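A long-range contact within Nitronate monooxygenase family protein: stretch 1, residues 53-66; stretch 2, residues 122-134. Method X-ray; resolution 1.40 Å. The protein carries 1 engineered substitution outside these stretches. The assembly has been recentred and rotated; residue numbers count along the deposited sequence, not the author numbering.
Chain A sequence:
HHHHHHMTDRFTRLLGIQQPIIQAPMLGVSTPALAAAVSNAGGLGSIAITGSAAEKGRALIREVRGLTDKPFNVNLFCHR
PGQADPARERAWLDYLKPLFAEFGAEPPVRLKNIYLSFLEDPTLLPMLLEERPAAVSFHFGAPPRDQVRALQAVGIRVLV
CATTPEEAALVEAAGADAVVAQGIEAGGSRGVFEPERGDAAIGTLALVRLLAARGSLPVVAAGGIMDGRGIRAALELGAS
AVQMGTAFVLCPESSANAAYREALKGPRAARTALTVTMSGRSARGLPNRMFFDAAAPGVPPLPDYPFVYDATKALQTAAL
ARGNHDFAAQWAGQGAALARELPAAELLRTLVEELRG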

# COMPACT_ATOMS: atom_id res chain seq x y z
N ALA A 53 4.24 5.85 -33.60
CA ALA A 53 5.20 5.27 -34.55
C ALA A 53 6.60 5.75 -34.19
O ALA A 53 6.77 6.84 -33.65
CB ALA A 53 4.84 5.68 -35.97
N ALA A 54 7.60 4.93 -34.50
CA ALA A 54 8.98 5.23 -34.09
C ALA A 54 9.46 6.62 -34.54
O ALA A 54 10.17 7.30 -33.80
CB ALA A 54 9.93 4.14 -34.58
N GLU A 55 9.06 7.03 -35.74
CA GLU A 55 9.45 8.35 -36.24
C GLU A 55 8.77 9.50 -35.50
O GLU A 55 9.34 10.59 -35.39
CB GLU A 55 9.25 8.44 -37.76
CG GLU A 55 10.17 7.50 -38.54
CD GLU A 55 11.64 7.73 -38.22
OE1 GLU A 55 12.06 8.91 -38.19
OE2 GLU A 55 12.37 6.74 -37.99
N LYS A 56 7.57 9.25 -34.98
CA LYS A 56 6.91 10.25 -34.14
C LYS A 56 7.62 10.33 -32.79
O LYS A 56 7.82 11.42 -32.25
CB LYS A 56 5.43 9.91 -33.95
CG LYS A 56 4.71 10.80 -32.93
CD LYS A 56 4.81 12.27 -33.30
CE LYS A 56 4.29 13.17 -32.18
NZ LYS A 56 2.88 12.84 -31.81
N GLY A 57 8.00 9.17 -32.25
CA GLY A 57 8.81 9.12 -31.05
C GLY A 57 10.10 9.89 -31.24
O GLY A 57 10.52 10.65 -30.36
N ARG A 58 10.72 9.71 -32.40
CA ARG A 58 11.94 10.43 -32.72
C ARG A 58 11.72 11.93 -32.66
O ARG A 58 12.53 12.66 -32.09
CB ARG A 58 12.46 10.04 -34.11
CG ARG A 58 13.89 10.51 -34.38
CD ARG A 58 14.27 10.39 -35.86
NE ARG A 58 14.16 9.03 -36.37
CZ ARG A 58 15.11 8.10 -36.24
NH1 ARG A 58 16.22 8.38 -35.58
NH2 ARG A 58 14.94 6.89 -36.76
N ALA A 59 10.61 12.40 -33.23
CA ALA A 59 10.31 13.82 -33.27
C ALA A 59 10.11 14.38 -31.87
O ALA A 59 10.54 15.50 -31.57
CB ALA A 59 9.09 14.09 -34.12
N LEU A 60 9.45 13.60 -31.01
CA LEU A 60 9.23 13.99 -29.62
C LEU A 60 10.54 14.13 -28.85
O LEU A 60 10.70 15.06 -28.06
CB LEU A 60 8.32 12.97 -28.93
CG LEU A 60 6.84 13.07 -29.32
CD1 LEU A 60 6.08 11.86 -28.81
CD2 LEU A 60 6.22 14.36 -28.77
N ILE A 61 11.47 13.21 -29.08
CA ILE A 61 12.78 13.27 -28.43
C ILE A 61 13.51 14.53 -28.89
O ILE A 61 14.12 15.24 -28.09
CB ILE A 61 13.61 12.00 -28.75
CG1 ILE A 61 12.98 10.78 -28.07
CG2 ILE A 61 15.06 12.15 -28.32
CD1 ILE A 61 13.60 9.46 -28.50
N ARG A 62 13.41 14.82 -30.18
CA ARG A 62 14.06 16.01 -30.71
C ARG A 62 13.41 17.29 -30.19
O ARG A 62 14.10 18.29 -29.97
CB ARG A 62 14.08 15.97 -32.24
CG ARG A 62 14.98 14.85 -32.73
CD ARG A 62 15.14 14.84 -34.23
NE ARG A 62 16.06 13.78 -34.62
CZ ARG A 62 16.54 13.61 -35.85
NH1 ARG A 62 16.20 14.45 -36.82
NH2 ARG A 62 17.38 12.62 -36.11
N GLU A 63 12.11 17.26 -29.95
CA GLU A 63 11.44 18.42 -29.36
C GLU A 63 12.00 18.72 -27.97
O GLU A 63 12.25 19.88 -27.62
CB GLU A 63 9.92 18.22 -29.29
CG GLU A 63 9.23 18.29 -30.65
CD GLU A 63 7.71 18.19 -30.55
OE1 GLU A 63 7.07 17.81 -31.55
OE2 GLU A 63 7.16 18.49 -29.46
N VAL A 64 12.18 17.68 -27.15
CA VAL A 64 12.76 17.86 -25.82
C VAL A 64 14.15 18.50 -25.93
O VAL A 64 14.46 19.45 -25.21
CB VAL A 64 12.85 16.54 -25.04
CG1 VAL A 64 13.37 16.78 -23.64
CG2 VAL A 64 11.47 15.86 -24.97
N ARG A 65 14.97 17.99 -26.85
CA ARG A 65 16.32 18.50 -27.03
C ARG A 65 16.37 19.95 -27.51
O ARG A 65 17.36 20.64 -27.29
CB ARG A 65 17.12 17.62 -28.00
CG ARG A 65 17.60 16.33 -27.38
CD ARG A 65 18.77 15.74 -28.16
NE ARG A 65 18.92 14.31 -27.92
CZ ARG A 65 19.84 13.77 -27.13
NH1 ARG A 65 20.72 14.54 -26.49
NH2 ARG A 65 19.90 12.45 -26.98
N GLY A 66 15.30 20.40 -28.16
CA GLY A 66 15.20 21.78 -28.57
C GLY A 66 14.86 22.70 -27.40
O GLY A 66 14.92 23.92 -27.53
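Stretch 2 (122-134) PTLLPMLLEERPA

Stretch 2 packs alongside stretch 1 as a second helix running in nearly the same direction. Residues 54-65 of stretch 1 are helical, as are residues 124-131 of stretch 2; the two axes approach to 9.7 Å and cross at -25°, and the contact buries 588 Å² summed over both sides. The backbones lie closest near the N-terminal ends, where the CA atoms of A54 and L124 are 5.4 Å apart, and are more widely spaced further on, with 7.5 Å between the CA atoms of I61 and P133.

A53 occupies the N-cap position of the first helix and itself makes no contact. A54 follows with its CB directed toward stretch 2, 3.3 Å from T123 OG1, 4.0 Å from L124 CD2 and 4.3 Å from M127 CB. This small side chain lets the backbones come together here. A water joins the same corner, accepting from A54 N and donating to T123 OG1, each at 2.8 Å.

One turn later, G57 offers bare backbone to M127, whose CE lies 4.1 Å from G57 C and 3.6 Å from A54 O. A CB on G57 would fall only 3.3 Å from M127 CE, so the absence of a side chain makes room for the methionine. With chi1 t and chi2 and chi3 both m, M127 fits as a knob into the hole formed by A54, G57, R58 and I61.

R58 leaves its helix sideways, but its end reaches stretch 2. One face of its guanidinium covers M127, with CZ 3.7 Å from CG, while the edge meets two acidic residues: NH2 forms a salt bridge with E130 OE2 at 2.7 Å, and NH1 another with E131 OE2 at 2.8 Å. E55 holds the group from within stretch 1, through a salt bridge between R58 NE and E55 OE1 at 2.8 Å.

I61 continues the apolar seam, its CD1 3.9 Å from M127 SD and 4.1 Å from L128 CD2, its CG2 4.2 Å from E131 CB. R62 then engages the carboxylate of E131 with two hydrogen bonds, NE to OE1 at 3.1 Å and NH2 to OE2 at 2.9 Å, so that E131 is shared between R58 and R62.

R65 closes the contact where the second helix gives way to loop. R132 has left helical conformation with positive phi, and R65 NH2 makes weak hydrogen bonds to E131 O at 2.8 Å and R132 O at 2.6 Å. A second water links R65 NE, weakly, to E131 OE1.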

# COMPACT_ATOMS: atom_id res chain seq x y z
N PRO A 122 9.76 -3.75 -33.76
CA PRO A 122 11.20 -3.79 -33.99
C PRO A 122 11.81 -2.47 -34.44
O PRO A 122 13.04 -2.38 -34.55
CB PRO A 122 11.34 -4.85 -35.09
CG PRO A 122 10.03 -4.82 -35.81
CD PRO A 122 9.01 -4.54 -34.75
N THR A 123 10.99 -1.45 -34.71
CA THR A 123 11.51 -0.16 -35.16
C THR A 123 11.92 0.76 -34.00
O THR A 123 12.60 1.77 -34.21
CB THR A 123 10.53 0.58 -36.09
OG1 THR A 123 9.36 0.98 -35.36
CG2 THR A 123 10.12 -0.29 -37.28
N LEU A 124 11.52 0.42 -32.78
CA LEU A 124 11.78 1.30 -31.63
C LEU A 124 13.24 1.31 -31.19
O LEU A 124 13.83 2.38 -31.00
CB LEU A 124 10.85 0.93 -30.47
CG LEU A 124 9.37 1.22 -30.74
CD1 LEU A 124 8.48 0.63 -29.66
CD2 LEU A 124 9.13 2.73 -30.89
N LEU A 125 13.83 0.13 -31.01
CA LEU A 125 15.22 0.02 -30.57
C LEU A 125 16.23 0.74 -31.48
O LEU A 125 17.05 1.52 -30.99
CB LEU A 125 15.61 -1.45 -30.34
CG LEU A 125 17.07 -1.73 -29.95
CD1 LEU A 125 17.45 -0.99 -28.66
CD2 LEU A 125 17.29 -3.22 -29.79
N PRO A 126 16.18 0.48 -32.80
CA PRO A 126 17.17 1.21 -33.61
C PRO A 126 16.98 2.73 -33.58
O PRO A 126 17.97 3.46 -33.64
CB PRO A 126 16.96 0.65 -35.02
CG PRO A 126 15.62 0.01 -35.00
CD PRO A 126 15.42 -0.49 -33.61
N MET A 127 15.74 3.20 -33.46
CA MET A 127 15.52 4.64 -33.32
C MET A 127 16.17 5.19 -32.05
O MET A 127 16.80 6.26 -32.07
CB MET A 127 14.02 4.97 -33.36
CG MET A 127 13.71 6.45 -33.27
SD MET A 127 13.63 7.11 -31.59
CE MET A 127 12.13 6.34 -30.98
N LEU A 128 16.02 4.47 -30.94
CA LEU A 128 16.64 4.90 -29.69
C LEU A 128 18.17 4.88 -29.76
O LEU A 128 18.83 5.73 -29.18
CB LEU A 128 16.15 4.04 -28.52
CG LEU A 128 14.66 4.14 -28.17
CD1 LEU A 128 14.30 3.09 -27.13
CD2 LEU A 128 14.31 5.53 -27.67
N LEU A 129 18.72 3.91 -30.49
CA LEU A 129 20.17 3.79 -30.62
C LEU A 129 20.73 4.96 -31.44
O LEU A 129 21.87 5.39 -31.24
CB LEU A 129 20.56 2.45 -31.26
CG LEU A 129 20.24 1.21 -30.43
CD1 LEU A 129 20.58 -0.05 -31.21
CD2 LEU A 129 20.96 1.22 -29.10
N GLU A 130 19.90 5.50 -32.33
CA GLU A 130 20.29 6.66 -33.13
C GLU A 130 20.20 7.96 -32.32
O GLU A 130 21.10 8.79 -32.35
CB GLU A 130 19.41 6.78 -34.37
CG GLU A 130 19.60 5.68 -35.41
CD GLU A 130 18.58 5.77 -36.52
OE1 GLU A 130 18.98 5.88 -37.70
OE2 GLU A 130 17.36 5.72 -36.22
N GLU A 131 19.09 8.13 -31.61
CA GLU A 131 18.82 9.39 -30.91
C GLU A 131 19.55 9.52 -29.57
O GLU A 131 19.85 10.63 -29.13
CB GLU A 131 17.31 9.59 -30.71
CG GLU A 131 16.51 9.71 -32.00
CD GLU A 131 17.01 10.82 -32.91
OE1 GLU A 131 17.29 11.94 -32.42
OE2 GLU A 131 17.12 10.57 -34.13
N ARG A 132 19.82 8.38 -28.93
CA ARG A 132 20.58 8.32 -27.68
C ARG A 132 20.13 9.30 -26.59
O ARG A 132 20.90 10.17 -26.17
CB ARG A 132 22.08 8.50 -27.95
CG ARG A 132 22.62 7.53 -28.98
CD ARG A 132 24.12 7.67 -29.20
NE ARG A 132 24.53 7.02 -30.44
CZ ARG A 132 25.75 6.54 -30.68
NH1 ARG A 132 26.69 6.63 -29.75
NH2 ARG A 132 26.02 5.96 -31.84
N PRO A 133 18.88 9.17 -26.12
CA PRO A 133 18.51 9.94 -24.93
C PRO A 133 19.35 9.47 -23.75
O PRO A 133 19.83 8.34 -23.77
CB PRO A 133 17.03 9.58 -24.73
CG PRO A 133 16.87 8.24 -25.38
CD PRO A 133 17.82 8.23 -26.54
N ALA A 134 19.54 10.31 -22.75
CA ALA A 134 20.38 9.94 -21.62
C ALA A 134 19.85 8.72 -20.87
O ALA A 134 20.62 7.89 -20.39
CB ALA A 134 20.53 11.12 -20.66
O HOH W 1 7.01 2.43 -35.59
O HOH W 2 17.90 13.76 -30.55